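Local coordinates for protein catalase-3 (Neurospora crassa, PDB 4AJ9) that breaks down hydrogen peroxide to oxygen and water with a heme cofactor and probably protects the cell from peroxide damage, at residues A274-D279 with L297-A302; A647-G652 with L671-V676. All coordinates share one frame; numbering follows the deposited sequence.

Contact 1: A274-D279 with L297-A302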
ATOM      1  N   ALA C 274      22.072 -22.283  24.801  1.00  8.52           N
ATOM      2  CA  ALA C 274      22.382 -22.333  26.220  1.00 11.46           C
ATOM      3  C   ALA C 274      21.665 -21.193  26.913  1.00  6.70           C
ATOM      4  O   ALA C 274      21.309 -20.195  26.275  1.00  9.12           O
ATOM      5  CB  ALA C 274      23.883 -22.236  26.439  1.00  8.30           C
ATOM      6  N   VAL C 275      21.447 -21.342  28.214  1.00  6.87           N
ATOM      7  CA  VAL C 275      20.783 -20.305  28.999  1.00  8.03           C
ATOM      8  C   VAL C 275      21.540 -20.010  30.287  1.00 10.99           C
ATOM      9  O   VAL C 275      22.202 -20.879  30.861  1.00  9.29           O
ATOM     10  CB  VAL C 275      19.352 -20.715  29.407  1.00 11.34           C
ATOM     11  CG1 VAL C 275      18.414 -20.736  28.184  1.00  7.09           C
ATOM     12  CG2 VAL C 275      19.367 -22.064  30.116  1.00  8.53           C
ATOM     13  N   GLN C 276      21.438 -18.773  30.738  1.00  7.21           N
ATOM     14  CA  GLN C 276      21.770 -18.463  32.115  1.00  8.34           C
ATOM     15  C   GLN C 276      20.431 -18.373  32.821  1.00  8.23           C
ATOM     16  O   GLN C 276      19.492 -17.813  32.277  1.00  5.49           O
ATOM     17  CB  GLN C 276      22.524 -17.141  32.198  1.00 10.24           C
ATOM     18  CG  GLN C 276      23.922 -17.215  31.590  1.00  9.92           C
ATOM     19  CD  GLN C 276      24.630 -15.874  31.599  1.00 13.62           C
ATOM     20  OE1 GLN C 276      24.308 -14.984  30.807  1.00 12.01           O
ATOM     21  NE2 GLN C 276      25.603 -15.722  32.492  1.00  5.64           N
ATOM     22  N   LEU C 277      20.333 -18.944  34.016  1.00  7.71           N
ATOM     23  CA  LEU C 277      19.081 -18.937  34.754  1.00  7.80           C
ATOM     24  C   LEU C 277      19.258 -18.190  36.078  1.00 14.00           C
ATOM     25  O   LEU C 277      20.175 -18.481  36.840  1.00 13.40           O
ATOM     26  CB  LEU C 277      18.595 -20.375  34.981  1.00 13.62           C
ATOM     27  CG  LEU C 277      18.266 -21.117  33.679  1.00 11.93           C
ATOM     28  CD1 LEU C 277      18.013 -22.615  33.879  1.00 13.42           C
ATOM     29  CD2 LEU C 277      17.067 -20.453  33.011  1.00  8.78           C
ATOM     30  N   ILE C 278      18.397 -17.208  36.339  1.00 10.75           N
ATOM     31  CA  ILE C 278      18.522 -16.413  37.559  1.00  9.62           C
ATOM     32  C   ILE C 278      17.217 -16.410  38.366  1.00 11.89           C
ATOM     33  O   ILE C 278      16.132 -16.265  37.806  1.00  8.00           O
ATOM     34  CB  ILE C 278      18.963 -14.953  37.256  1.00 12.20           C
ATOM     35  CG1 ILE C 278      20.178 -14.921  36.316  1.00  9.65           C
ATOM     36  CG2 ILE C 278      19.304 -14.211  38.557  1.00  8.10           C
ATOM     37  CD1 ILE C 278      19.844 -14.986  34.837  1.00  7.59           C
ATOM     38  N   ASP C 279      17.327 -16.586  39.680  1.00  6.63           N
ATOM     39  CA  ASP C 279      16.171 -16.465  40.575  1.00 11.31           C
ATOM     40  C   ASP C 279      15.513 -15.094  40.428  1.00  8.53           C
ATOM     41  O   ASP C 279      16.197 -14.081  40.301  1.00  8.84           O
ATOM     42  CB  ASP C 279      16.606 -16.620  42.034  1.00 13.49           C
ATOM     43  CG  ASP C 279      17.104 -18.021  42.356  1.00 17.39           C
ATOM     44  OD1 ASP C 279      16.712 -18.980  41.650  1.00 10.99           O
ATOM     45  OD2 ASP C 279      17.871 -18.151  43.336  1.00 10.68           O
ATOM     46  N   LEU C 297      25.448 -10.662  31.932  1.00  5.38           N
ATOM     47  CA  LEU C 297      25.716 -11.348  33.190  1.00 12.57           C
ATOM     48  C   LEU C 297      26.995 -12.171  33.082  1.00  8.47           C
ATOM     49  O   LEU C 297      27.032 -13.163  32.353  1.00 10.27           O
ATOM     50  CB  LEU C 297      24.537 -12.253  33.553  1.00 10.68           C
ATOM     51  CG  LEU C 297      24.611 -13.013  34.881  1.00  9.90           C
ATOM     52  CD1 LEU C 297      24.674 -12.052  36.041  1.00  6.29           C
ATOM     53  CD2 LEU C 297      23.408 -13.931  35.022  1.00 11.01           C
ATOM     54  N   PRO C 298      28.056 -11.762  33.800  1.00 10.77           N
ATOM     55  CA  PRO C 298      29.305 -12.527  33.756  1.00 11.03           C
ATOM     56  C   PRO C 298      29.055 -14.012  33.995  1.00  9.60           C
ATOM     57  O   PRO C 298      28.276 -14.368  34.877  1.00 14.98           O
ATOM     58  CB  PRO C 298      30.114 -11.919  34.898  1.00 10.93           C
ATOM     59  CG  PRO C 298      29.670 -10.493  34.912  1.00 15.60           C
ATOM     60  CD  PRO C 298      28.197 -10.522  34.587  1.00 10.76           C
ATOM     61  N   GLU C 299      29.692 -14.872  33.206  1.00  8.86           N
ATOM     62  CA  GLU C 299      29.473 -16.306  33.319  1.00 12.44           C
ATOM     63  C   GLU C 299      29.994 -16.872  34.632  1.00 12.39           C
ATOM     64  O   GLU C 299      29.627 -17.976  35.023  1.00 14.31           O
ATOM     65  CB  GLU C 299      30.106 -17.039  32.136  1.00 14.69           C
ATOM     66  CG  GLU C 299      29.292 -16.864  30.859  1.00  8.67           C
ATOM     67  CD  GLU C 299      29.936 -17.497  29.664  1.00 14.34           C
ATOM     68  OE1 GLU C 299      30.473 -18.617  29.804  1.00 18.35           O
ATOM     69  OE2 GLU C 299      29.901 -16.862  28.587  1.00 15.92           O
ATOM     70  N   GLU C 300      30.843 -16.108  35.309  1.00 13.10           N
ATOM     71  CA  GLU C 300      31.357 -16.516  36.611  1.00 14.20           C
ATOM     72  C   GLU C 300      30.228 -16.562  37.627  1.00 14.31           C
ATOM     73  O   GLU C 300      30.283 -17.330  38.585  1.00 14.00           O
ATOM     74  CB  GLU C 300      32.453 -15.557  37.099  1.00 12.30           C
ATOM     75  CG  GLU C 300      33.779 -15.675  36.363  1.00  9.89           C
ATOM     76  CD  GLU C 300      33.797 -14.934  35.034  1.00 14.03           C
ATOM     77  OE1 GLU C 300      32.956 -14.038  34.832  1.00 13.24           O
ATOM     78  OE2 GLU C 300      34.661 -15.251  34.191  1.00 10.49           O
ATOM     79  N   PHE C 301      29.213 -15.724  37.421  1.00 10.43           N
ATOM     80  CA  PHE C 301      28.078 -15.636  38.341  1.00  9.21           C
ATOM     81  C   PHE C 301      26.981 -16.637  38.004  1.00 11.35           C
ATOM     82  O   PHE C 301      26.279 -17.125  38.887  1.00 19.32           O
ATOM     83  CB  PHE C 301      27.469 -14.229  38.321  1.00 12.96           C
ATOM     84  CG  PHE C 301      28.438 -13.130  38.661  1.00 17.81           C
ATOM     85  CD1 PHE C 301      29.535 -13.374  39.467  1.00 24.95           C
ATOM     86  CD2 PHE C 301      28.241 -11.847  38.176  1.00 15.01           C
ATOM     87  CE1 PHE C 301      30.422 -12.357  39.773  1.00 22.07           C
ATOM     88  CE2 PHE C 301      29.122 -10.822  38.487  1.00 19.26           C
ATOM     89  CZ  PHE C 301      30.212 -11.078  39.284  1.00 20.59           C
ATOM     90  N   ALA C 302      26.817 -16.918  36.717  1.00 10.75           N
ATOM     91  CA  ALA C 302      25.776 -17.833  36.251  1.00 12.25           C
ATOM     92  C   ALA C 302      26.265 -18.475  34.967  1.00 10.80           C
ATOM     93  O   ALA C 302      26.271 -17.836  33.907  1.00 11.65           O
ATOM     94  CB  ALA C 302      24.474 -17.086  36.015  1.00 11.62           C
TER
HETATM   95  O   HOH W   1      24.591 -12.573  29.994  1.00 13.67           O
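Gln276 projects from strand 270-278 of the antiparallel catalase beta-barrel into the loop that leads on to strand 305-314, and its amide NH2 spends both hydrogens on backbone carbonyls of that loop. Gln276 NE2 donates to Ala302 O at 2.6 Å, nearly straight and in the carbonyl plane, and to Leu297 O at 2.9 Å with the nitrogen lifted above the plane of that carbonyl. Both acceptors lie in the amide plane of Gln276. At the other end of the amide, Gln276 OE1 accepts from a water at 2.6 Å, and this water in turn accepts from Leu297 N at 2.9 Å. The backbone N and O of Leu297 are thus held, the N through water and the O directly, which would hold the amide against flipping. His229 NE2, from the adjoining strand 223-232, also bonds OE1. With CG anti to the carbonyl carbon (chi1 -69°) and CD anti to CA (chi2 176°), the Gln276 chain runs extended into the loop. Two residues further along the strand, Ile278 meets Leu297 tip to tip, both packing on Tyr286. In that apolar pair Leu297 CD2 lies 3.6 Å from Ile278 CG1 and 3.7 Å from Ile278 CD1.

Contact 2: A647-G652 with L671-V676; sequences AGVYAG and LERFAV
The C-terminal domain of this long catalase carries a parallel sheet like that of the class I glutamine amidotransferases, and the contact joins the start of strand 649-652, an edge strand within this chain, to the 3-10 turn that follows helix 654-667. Arg673 reaches from that turn to the carbonyls just before the strand. Its CG stands anti to the carbonyl carbon (chi1 -58°), and the chain, extended from CG to NE, carries NE across to the 647-648 backbone. The guanidinium meets the carbonyls there with its edge. Arg673 NH2 donates to Ala647 O at 3.0 Å along an almost straight N-H...O line of 175°. The oxygen lies in the guanidinium plane and offers a lone pair. Gly648 O is also near that plane, 3.1 Å from Arg673 NH2, while Val649 CG2 approaches Arg673 NH2 obliquely at 4.0 Å. Gly648 has a positive phi (80°), and a side chain there would run into the guanidinium. Nearer the surface, Ala647 CB rests against the bent side chain of Glu672, 4.0 Å from Glu672 CD. The other terminal nitrogen, NH1, bonds to Tyr621 O and Lys625 O, so one guanidinium ties together three backbone carbonyls from two parts of the chain. An alanine at Arg673 would probably leave the carbonyls of Ala647, Tyr621 and Lys625 without this donor and untie the turn from the strand's entry. Around this link, strand 649-652 pairs in parallel with strand 627-630, where Val649 packs on Val627; helix 654-667 connects the strand to the turn, and beyond it Leu671 and Phe674 lie against helix 454-468, the Phe674 ring meeting Phe459 edge to face.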
ATOM      1  N   ALA C 647      56.178 -17.304  12.782  1.00 15.87           N
ATOM      2  CA  ALA C 647      54.945 -17.959  13.182  1.00 19.86           C
ATOM      3  C   ALA C 647      53.920 -17.770  12.064  1.00 14.71           C
ATOM      4  O   ALA C 647      53.770 -16.667  11.544  1.00 14.89           O
ATOM      5  CB  ALA C 647      54.432 -17.367  14.482  1.00 27.22           C
ATOM      6  N   GLY C 648      53.247 -18.849  11.679  1.00 14.71           N
ATOM      7  CA  GLY C 648      52.220 -18.778  10.656  1.00 14.88           C
ATOM      8  C   GLY C 648      52.786 -18.764   9.253  1.00 12.22           C
ATOM      9  O   GLY C 648      52.056 -18.533   8.287  1.00 13.20           O
ATOM     10  N   VAL C 649      54.093 -18.994   9.138  1.00 14.68           N
ATOM     11  CA  VAL C 649      54.737 -19.088   7.831  1.00 13.13           C
ATOM     12  C   VAL C 649      55.325 -20.481   7.683  1.00 15.97           C
ATOM     13  O   VAL C 649      56.063 -20.936   8.549  1.00 18.80           O
ATOM     14  CB  VAL C 649      55.846 -18.032   7.647  1.00 14.57           C
ATOM     15  CG1 VAL C 649      56.524 -18.218   6.293  1.00 14.28           C
ATOM     16  CG2 VAL C 649      55.271 -16.616   7.779  1.00 12.35           C
ATOM     17  N   TYR C 650      54.981 -21.166   6.596  1.00  9.26           N
ATOM     18  CA  TYR C 650      55.403 -22.544   6.426  1.00  9.73           C
ATOM     19  C   TYR C 650      56.126 -22.740   5.109  1.00 18.69           C
ATOM     20  O   TYR C 650      55.615 -22.393   4.049  1.00 22.61           O
ATOM     21  CB  TYR C 650      54.198 -23.477   6.524  1.00 12.44           C
ATOM     22  CG  TYR C 650      53.363 -23.176   7.731  1.00 12.84           C
ATOM     23  CD1 TYR C 650      53.689 -23.704   8.975  1.00 15.57           C
ATOM     24  CD2 TYR C 650      52.273 -22.326   7.643  1.00 10.05           C
ATOM     25  CE1 TYR C 650      52.931 -23.409  10.089  1.00 15.88           C
ATOM     26  CE2 TYR C 650      51.516 -22.023   8.746  1.00 13.89           C
ATOM     27  CZ  TYR C 650      51.844 -22.565   9.965  1.00 15.88           C
ATOM     28  OH  TYR C 650      51.074 -22.256  11.066  1.00 14.43           O
ATOM     29  N   ALA C 651      57.325 -23.299   5.185  1.00 18.66           N
ATOM     30  CA  ALA C 651      58.118 -23.548   3.994  1.00  9.72           C
ATOM     31  C   ALA C 651      58.732 -24.921   4.122  1.00 22.77           C
ATOM     32  O   ALA C 651      59.136 -25.324   5.209  1.00 24.89           O
ATOM     33  CB  ALA C 651      59.200 -22.482   3.844  1.00 19.37           C
ATOM     34  N   GLY C 652      58.790 -25.644   3.015  1.00 26.15           N
ATOM     35  CA  GLY C 652      59.345 -26.982   3.013  1.00 28.81           C
ATOM     36  C   GLY C 652      58.690 -27.824   1.943  1.00 20.84           C
ATOM     37  O   GLY C 652      58.172 -27.295   0.956  1.00 16.38           O
ATOM     38  N   LEU C 671      48.642 -13.089  15.501  1.00 13.98           N
ATOM     39  CA  LEU C 671      48.585 -11.742  16.056  1.00 14.60           C
ATOM     40  C   LEU C 671      49.956 -11.128  16.325  1.00 14.44           C
ATOM     41  O   LEU C 671      50.054  -9.951  16.684  1.00 11.37           O
ATOM     42  CB  LEU C 671      47.757 -11.738  17.344  1.00 15.70           C
ATOM     43  CG  LEU C 671      46.308 -12.209  17.210  1.00 20.57           C
ATOM     44  CD1 LEU C 671      45.588 -12.122  18.564  1.00 20.80           C
ATOM     45  CD2 LEU C 671      45.580 -11.395  16.149  1.00 16.44           C
ATOM     46  N   GLU C 672      51.016 -11.908  16.150  1.00 16.53           N
ATOM     47  CA  GLU C 672      52.352 -11.362  16.362  1.00 15.29           C
ATOM     48  C   GLU C 672      52.701 -10.369  15.268  1.00 20.40           C
ATOM     49  O   GLU C 672      53.676  -9.633  15.385  1.00 18.73           O
ATOM     50  CB  GLU C 672      53.411 -12.464  16.444  1.00 24.51           C
ATOM     51  CG  GLU C 672      53.109 -13.681  15.607  1.00 34.12           C
ATOM     52  CD  GLU C 672      52.159 -14.634  16.304  1.00 30.57           C
ATOM     53  OE1 GLU C 672      52.507 -15.131  17.396  1.00 38.29           O
ATOM     54  OE2 GLU C 672      51.071 -14.889  15.758  1.00 37.61           O
ATOM     55  N   ARG C 673      51.889 -10.341  14.214  1.00 12.35           N
ATOM     56  CA  ARG C 673      52.167  -9.499  13.047  1.00 15.63           C
ATOM     57  C   ARG C 673      51.576  -8.101  13.167  1.00 14.44           C
ATOM     58  O   ARG C 673      51.658  -7.298  12.231  1.00 18.58           O
ATOM     59  CB  ARG C 673      51.645 -10.165  11.776  1.00 16.13           C
ATOM     60  CG  ARG C 673      52.247 -11.534  11.529  1.00 15.05           C
ATOM     61  CD  ARG C 673      51.811 -12.114  10.197  1.00 11.31           C
ATOM     62  NE  ARG C 673      52.082 -13.545  10.171  1.00 10.71           N
ATOM     63  CZ  ARG C 673      51.475 -14.416   9.376  1.00 17.08           C
ATOM     64  NH1 ARG C 673      50.557 -14.010   8.509  1.00 10.56           N
ATOM     65  NH2 ARG C 673      51.796 -15.701   9.450  1.00 13.30           N
ATOM     66  N   PHE C 674      50.986  -7.809  14.321  1.00 10.44           N
ATOM     67  CA  PHE C 674      50.341  -6.523  14.540  1.00 11.12           C
ATOM     68  C   PHE C 674      50.983  -5.725  15.660  1.00 16.64           C
ATOM     69  O   PHE C 674      51.036  -6.178  16.802  1.00 20.15           O
ATOM     70  CB  PHE C 674      48.853  -6.731  14.815  1.00 14.33           C
ATOM     71  CG  PHE C 674      48.152  -7.431  13.699  1.00 15.18           C
ATOM     72  CD1 PHE C 674      48.133  -8.813  13.644  1.00 10.26           C
ATOM     73  CD2 PHE C 674      47.563  -6.710  12.670  1.00  9.80           C
ATOM     74  CE1 PHE C 674      47.508  -9.470  12.603  1.00 10.06           C
ATOM     75  CE2 PHE C 674      46.940  -7.369  11.623  1.00 10.13           C
ATOM     76  CZ  PHE C 674      46.913  -8.744  11.594  1.00  8.19           C
ATOM     77  N   ALA C 675      51.468  -4.536  15.316  1.00 14.84           N
ATOM     78  CA  ALA C 675      52.114  -3.644  16.275  1.00 17.90           C
ATOM     79  C   ALA C 675      51.151  -3.174  17.367  1.00 19.07           C
ATOM     80  O   ALA C 675      50.026  -2.764  17.084  1.00 19.37           O
ATOM     81  CB  ALA C 675      52.705  -2.435  15.549  1.00 15.86           C
ATOM     82  N   VAL C 676      51.610  -3.222  18.612  1.00 17.39           N
ATOM     83  CA  VAL C 676      50.865  -2.678  19.741  1.00 12.66           C
ATOM     84  C   VAL C 676      51.505  -1.359  20.160  1.00 20.46           C
ATOM     85  O   VAL C 676      52.707  -1.177  19.977  1.00 16.47           O
ATOM     86  CB  VAL C 676      50.858  -3.644  20.937  1.00 17.39           C
ATOM     87  CG1 VAL C 676      50.246  -2.975  22.153  1.00 28.08           C
ATOM     88  CG2 VAL C 676      50.093  -4.904  20.589  1.00 19.50           C
TER

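How the contacts relate
Contact 1 is buried and belongs to the heme-bearing catalase domain, although it lies away from the annotated sites; contact 2 is only partly buried and belongs to the C-terminal domain. Their centres are about 37 Å apart and their nearest atoms about 19 Å, so they do not touch and share no secondary-structure element. Both rely on a side-chain nitrogen reaching backbone carbonyls, but in opposite senses: in contact 1 a neutral amide on a strand holds the following loop, assisted by water and an apolar pair; in contact 2 a charged guanidinium on a turn reaches back to the entry of an edge strand within this chain, with Ala647 CB against the Glu672 side chain at its margin.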